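PDB 5IM3: ribonucleoside-diphosphate reductase from Pseudomonas aeruginosa, which probably reduces ribonucleoside diphosphates to their deoxyribonucleotides for DNA synthesis, using thioredoxin as reductant, and is an allosteric enzyme that binds dATP. Local coordinates for residues A[716-721]-A[755-760]. Numbering follows the deposited sequence.
Sequences SLWSQG and ERVQKG
The W718 indole is met obliquely by V757, whose CG2 methyl lies 3.7 Å from W718 CE3 and 3.6 Å from W718 CB, bridging the stem and that corner of the six-membered ring. CG2 stands anti to the V757 backbone N, which turns this methyl to W718, and the two side chains cross at about a right angle. P574, Y710 and I761 also touch the indole. The Q758 amide lies against G721, NE2 3.6 Å from G721 CA, where a CB on residue 721 would clash with it; the positive phi of G721 (67°) separately suits glycine. That NE2 is hydrogen-bonded back to R754 O. The rest of the Q758 chain, extended beyond CG (chi2 178°), runs over the turn W718-G721, its CG 3.6 Å from S719 O. At its root, Q758 CA makes a CA-H...O contact of 3.5 Å with W718 O, which also accepts the turn bond from G721 N. In the barrel domain, away from the dATP sites, the loop between helices 679-707 and 724-735 thus meets helix 751-757 and the type I turn V757-G760; W718 touches I697 and P724 and donates a hydrogen bond from NE1 to S764 O, while R756 forms salt bridges to D702 and D705 of helix 679-707.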
loop_
_atom_site.group_PDB
_atom_site.type_symbol
_atom_site.label_atom_id
_atom_site.label_comp_id
_atom_site.label_asym_id
_atom_site.label_seq_id
_atom_site.Cartn_x
_atom_site.Cartn_y
_atom_site.Cartn_z
ATOM N N SER A 716 -10.037 -53.288 23.511
ATOM C CA SER A 716 -10.498 -52.090 22.825
ATOM C C SER A 716 -11.557 -51.371 23.655
ATOM O O SER A 716 -12.129 -51.924 24.598
ATOM C CB SER A 716 -11.074 -52.451 21.458
ATOM O OG SER A 716 -12.164 -53.352 21.594
ATOM N N LEU A 717 -11.818 -50.113 23.292
ATOM C CA LEU A 717 -12.914 -49.386 23.924
ATOM C C LEU A 717 -14.221 -50.152 23.785
ATOM O O LEU A 717 -15.052 -50.151 24.700
ATOM C CB LEU A 717 -13.053 -47.988 23.319
ATOM C CG LEU A 717 -11.929 -46.984 23.598
ATOM C CD1 LEU A 717 -12.271 -45.644 22.965
ATOM C CD2 LEU A 717 -11.685 -46.813 25.087
ATOM N N TRP A 718 -14.414 -50.827 22.651
ATOM C CA TRP A 718 -15.621 -51.626 22.469
ATOM C C TRP A 718 -15.735 -52.691 23.552
ATOM O O TRP A 718 -16.833 -52.964 24.051
ATOM C CB TRP A 718 -15.621 -52.275 21.087
ATOM C CG TRP A 718 -15.328 -51.345 19.949
ATOM C CD1 TRP A 718 -14.192 -51.313 19.194
ATOM C CD2 TRP A 718 -16.190 -50.326 19.420
ATOM N NE1 TRP A 718 -14.294 -50.345 18.227
ATOM C CE2 TRP A 718 -15.507 -49.720 18.346
ATOM C CE3 TRP A 718 -17.471 -49.868 19.749
ATOM C CZ2 TRP A 718 -16.059 -48.677 17.602
ATOM C CZ3 TRP A 718 -18.016 -48.831 19.007
ATOM C CH2 TRP A 718 -17.311 -48.249 17.947
ATOM N N SER A 719 -14.610 -53.308 23.924
ATOM C CA SER A 719 -14.621 -54.295 25.001
ATOM C C SER A 719 -15.026 -53.667 26.324
ATOM O O SER A 719 -15.638 -54.332 27.166
ATOM C CB SER A 719 -13.241 -54.944 25.144
ATOM O OG SER A 719 -12.828 -55.565 23.940
ATOM N N GLN A 720 -14.684 -52.400 26.528
ATOM C CA GLN A 720 -14.973 -51.700 27.769
ATOM C C GLN A 720 -16.345 -51.045 27.771
ATOM O O GLN A 720 -16.685 -50.356 28.737
ATOM C CB GLN A 720 -13.905 -50.635 28.028
ATOM C CG GLN A 720 -12.483 -51.149 27.959
ATOM C CD GLN A 720 -11.471 -50.027 28.037
ATOM O OE1 GLN A 720 -11.660 -49.057 28.773
ATOM N NE2 GLN A 720 -10.398 -50.140 27.265
ATOM N N GLY A 721 -17.134 -51.234 26.718
ATOM C CA GLY A 721 -18.426 -50.585 26.637
ATOM C C GLY A 721 -18.345 -49.083 26.494
ATOM O O GLY A 721 -19.271 -48.377 26.904
ATOM N N GLU A 755 -24.176 -53.206 25.647
ATOM C CA GLU A 755 -23.937 -54.515 26.240
ATOM C C GLU A 755 -23.465 -55.515 25.191
ATOM O O GLU A 755 -22.484 -56.235 25.407
ATOM C CB GLU A 755 -25.207 -55.018 26.926
ATOM C CG GLU A 755 -25.009 -56.264 27.777
ATOM C CD GLU A 755 -26.316 -56.822 28.305
ATOM O OE1 GLU A 755 -27.350 -56.667 27.620
ATOM O OE2 GLU A 755 -26.310 -57.414 29.404
ATOM N N ARG A 756 -24.150 -55.570 24.044
ATOM C CA ARG A 756 -23.789 -56.544 23.017
ATOM C C ARG A 756 -22.413 -56.264 22.432
ATOM O O ARG A 756 -21.725 -57.197 22.001
ATOM C CB ARG A 756 -24.833 -56.562 21.900
ATOM C CG ARG A 756 -24.452 -57.475 20.729
ATOM C CD ARG A 756 -25.663 -58.136 20.086
ATOM N NE ARG A 756 -26.253 -57.329 19.020
ATOM C CZ ARG A 756 -26.236 -57.640 17.725
ATOM N NH1 ARG A 756 -25.658 -58.752 17.288
ATOM N NH2 ARG A 756 -26.815 -56.827 16.853
ATOM N N VAL A 757 -21.999 -54.998 22.398
ATOM C CA VAL A 757 -20.699 -54.669 21.824
ATOM C C VAL A 757 -19.583 -55.292 22.652
ATOM O O VAL A 757 -18.574 -55.759 22.110
ATOM C CB VAL A 757 -20.533 -53.144 21.706
ATOM C CG1 VAL A 757 -20.615 -52.489 23.072
ATOM C CG2 VAL A 757 -19.218 -52.801 21.041
ATOM N N GLN A 758 -19.744 -55.318 23.978
ATOM C CA GLN A 758 -18.699 -55.867 24.834
ATOM C C GLN A 758 -18.469 -57.347 24.574
ATOM O O GLN A 758 -17.424 -57.879 24.962
ATOM C CB GLN A 758 -19.050 -55.637 26.305
ATOM C CG GLN A 758 -19.167 -54.167 26.674
ATOM C CD GLN A 758 -19.572 -53.953 28.116
ATOM O OE1 GLN A 758 -19.073 -54.621 29.018
ATOM N NE2 GLN A 758 -20.491 -53.022 28.338
ATOM N N LYS A 759 -19.416 -58.022 23.920
ATOM C CA LYS A 759 -19.258 -59.425 23.568
ATOM C C LYS A 759 -18.471 -59.627 22.279
ATOM O O LYS A 759 -18.032 -60.751 22.013
ATOM C CB LYS A 759 -20.634 -60.083 23.448
ATOM C CG LYS A 759 -21.349 -60.232 24.787
ATOM C CD LYS A 759 -22.862 -60.109 24.654
ATOM C CE LYS A 759 -23.463 -61.223 23.813
ATOM N NZ LYS A 759 -24.932 -61.046 23.650
ATOM N N GLY A 760 -18.275 -58.580 21.480
ATOM C CA GLY A 760 -17.477 -58.691 20.274
ATOM C C GLY A 760 -18.046 -57.941 19.089
ATOM O O GLY A 760 -19.256 -57.979 18.844
#